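Local coordinates for protein serpin 2 (Anopheles gambiae, PDB 3PZF) that inhibits clip-domain serine proteases that activate phenoloxidases, forming a covalent complex with CLIPB9, and so restrains melanization in the mosquito hemolymph, at residues Y90-E95 against E381-M386. Sequence-based numbering, arbitrary orientation.
Sequences YKQLLE and ETLGTM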
loop_
_atom_site.group_PDB
_atom_site.type_symbol
_atom_site.label_atom_id
_atom_site.label_comp_id
_atom_site.label_asym_id
_atom_site.label_seq_id
_atom_site.Cartn_x
_atom_site.Cartn_y
_atom_site.Cartn_z
ATOM N N TYR A 90 8.190 5.466 12.830
ATOM C CA TYR A 90 7.550 5.763 11.556
ATOM C C TYR A 90 8.414 6.693 10.722
ATOM O O TYR A 90 8.463 6.571 9.502
ATOM C CB TYR A 90 6.119 6.286 11.733
ATOM C CG TYR A 90 5.192 5.168 12.085
ATOM C CD1 TYR A 90 4.908 4.176 11.144
ATOM C CD2 TYR A 90 4.650 5.042 13.353
ATOM C CE1 TYR A 90 4.088 3.132 11.446
ATOM C CE2 TYR A 90 3.805 3.993 13.664
ATOM C CZ TYR A 90 3.540 3.031 12.694
ATOM O OH TYR A 90 2.712 1.965 12.934
ATOM N N LYS A 91 9.144 7.582 11.379
ATOM C CA LYS A 91 9.994 8.497 10.643
ATOM C C LYS A 91 11.117 7.716 9.935
ATOM O O LYS A 91 11.463 7.997 8.786
ATOM C CB LYS A 91 10.567 9.541 11.601
ATOM C CG LYS A 91 11.396 10.609 10.938
ATOM C CD LYS A 91 11.885 11.640 11.988
ATOM C CE LYS A 91 13.232 12.199 11.607
ATOM N NZ LYS A 91 13.118 13.178 10.500
ATOM N N GLN A 92 11.696 6.746 10.635
ATOM C CA GLN A 92 12.797 5.965 10.081
ATOM C C GLN A 92 12.306 5.173 8.877
ATOM O O GLN A 92 12.962 5.149 7.832
ATOM C CB GLN A 92 13.353 4.989 11.117
ATOM C CG GLN A 92 14.294 3.961 10.498
ATOM C CD GLN A 92 14.943 3.017 11.505
ATOM O OE1 GLN A 92 15.809 2.215 11.144
ATOM N NE2 GLN A 92 14.538 3.111 12.767
ATOM N N LEU A 93 11.161 4.509 9.035
ATOM C CA LEU A 93 10.591 3.704 7.939
ATOM C C LEU A 93 10.184 4.567 6.729
ATOM O O LEU A 93 10.376 4.152 5.594
ATOM C CB LEU A 93 9.375 2.900 8.421
ATOM C CG LEU A 93 9.650 1.507 9.024
ATOM C CD1 LEU A 93 10.642 1.565 10.187
ATOM C CD2 LEU A 93 8.347 0.908 9.508
ATOM N N LEU A 94 9.621 5.751 6.969
ATOM C CA LEU A 94 9.247 6.651 5.870
ATOM C C LEU A 94 10.491 7.071 5.115
ATOM O O LEU A 94 10.506 7.114 3.890
ATOM C CB LEU A 94 8.555 7.918 6.381
ATOM C CG LEU A 94 7.061 7.789 6.564
ATOM C CD1 LEU A 94 6.543 8.959 7.389
ATOM C CD2 LEU A 94 6.366 7.713 5.170
ATOM N N GLU A 95 11.542 7.403 5.856
ATOM C CA GLU A 95 12.757 7.905 5.230
ATOM C C GLU A 95 13.538 6.792 4.516
ATOM O O GLU A 95 14.195 7.039 3.505
ATOM C CB GLU A 95 13.605 8.666 6.270
ATOM C CG GLU A 95 12.908 9.975 6.691
ATOM C CD GLU A 95 13.659 10.787 7.735
ATOM O OE1 GLU A 95 14.632 10.270 8.323
ATOM O OE2 GLU A 95 13.243 11.948 7.966
ATOM N N GLU A 381 13.152 -4.177 2.053
ATOM C CA GLU A 381 13.758 -5.403 2.555
ATOM C C GLU A 381 14.753 -5.132 3.671
ATOM O O GLU A 381 15.301 -6.067 4.229
ATOM C CB GLU A 381 14.450 -6.149 1.433
ATOM C CG GLU A 381 13.472 -6.517 0.319
ATOM C CD GLU A 381 14.064 -7.537 -0.596
ATOM O OE1 GLU A 381 13.601 -8.692 -0.543
ATOM O OE2 GLU A 381 15.018 -7.183 -1.320
ATOM N N THR A 382 15.003 -3.862 3.971
ATOM C CA THR A 382 15.909 -3.541 5.090
ATOM C C THR A 382 15.150 -3.474 6.407
ATOM O O THR A 382 15.735 -3.703 7.480
ATOM C CB THR A 382 16.696 -2.223 4.909
ATOM O OG1 THR A 382 15.816 -1.099 5.015
ATOM C CG2 THR A 382 17.452 -2.190 3.586
ATOM N N LEU A 383 13.848 -3.211 6.334
ATOM C CA LEU A 383 13.049 -3.002 7.532
ATOM C C LEU A 383 11.763 -3.801 7.611
ATOM O O LEU A 383 11.104 -3.799 8.667
ATOM C CB LEU A 383 12.725 -1.516 7.675
ATOM C CG LEU A 383 13.958 -0.643 7.959
ATOM C CD1 LEU A 383 13.629 0.831 7.790
ATOM C CD2 LEU A 383 14.496 -0.914 9.344
ATOM N N GLY A 384 11.373 -4.437 6.501
ATOM C CA GLY A 384 10.182 -5.264 6.471
ATOM C C GLY A 384 8.894 -4.554 6.056
ATOM O O GLY A 384 7.832 -5.162 6.031
ATOM N N THR A 385 8.996 -3.275 5.717
ATOM C CA THR A 385 7.828 -2.434 5.497
ATOM C C THR A 385 7.013 -2.903 4.295
ATOM O O THR A 385 7.576 -3.098 3.214
ATOM C CB THR A 385 8.289 -0.991 5.233
ATOM O OG1 THR A 385 9.356 -0.658 6.143
ATOM C CG2 THR A 385 7.107 0.020 5.410
ATOM N N MET A 386 5.697 -3.062 4.479
ATOM C CA MET A 386 4.811 -3.480 3.389
ATOM C C MET A 386 4.256 -2.233 2.687
ATOM O O MET A 386 3.207 -1.706 3.065
ATOM C CB MET A 386 3.676 -4.363 3.923
ATOM C CG MET A 386 3.060 -5.332 2.871
ATOM S SD MET A 386 1.615 -6.203 3.512
ATOM C CE MET A 386 1.478 -7.505 2.273
HETATM O O HOH W 1 10.330 1.445 4.921
#
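L93 of helix 83-98 meets two residues of the 381-386 turn, L383 through a methyl and T385 through its hydroxyl, and its side chain crosses both of theirs at an oblique angle. The L383 side chain reaches for the helix with CG anti to its own carbonyl carbon (chi1 -67°), and its two methyls divide the work. L383 CD1 lies 3.9 Å from L93 CD1. L383 CD2 packs 3.8 Å from Q92 OE1 at the exposed border. An extended chain, with CG anti to the backbone N (chi1 168°), carries the Q92 amide out to this methyl. On the more buried side, T385 OG1 sits 3.6 Å from L93 CG in a van der Waals contact, with L93 CD2 also close to it. T385 OG1 donates to a water 2.6 Å away. That water donates in turn to L93 O, at 2.8 Å, and thus couples the turn to the helix backbone. The turn itself carries a G1 beta bulge, with G384 at positive phi and G384 and T385 both facing D380. In the serpin fold the contact sets helix 83-98 against the connection between antiparallel strands 374-380 and 386-392, with F46 of helix 45-58 touching both L93 and T385.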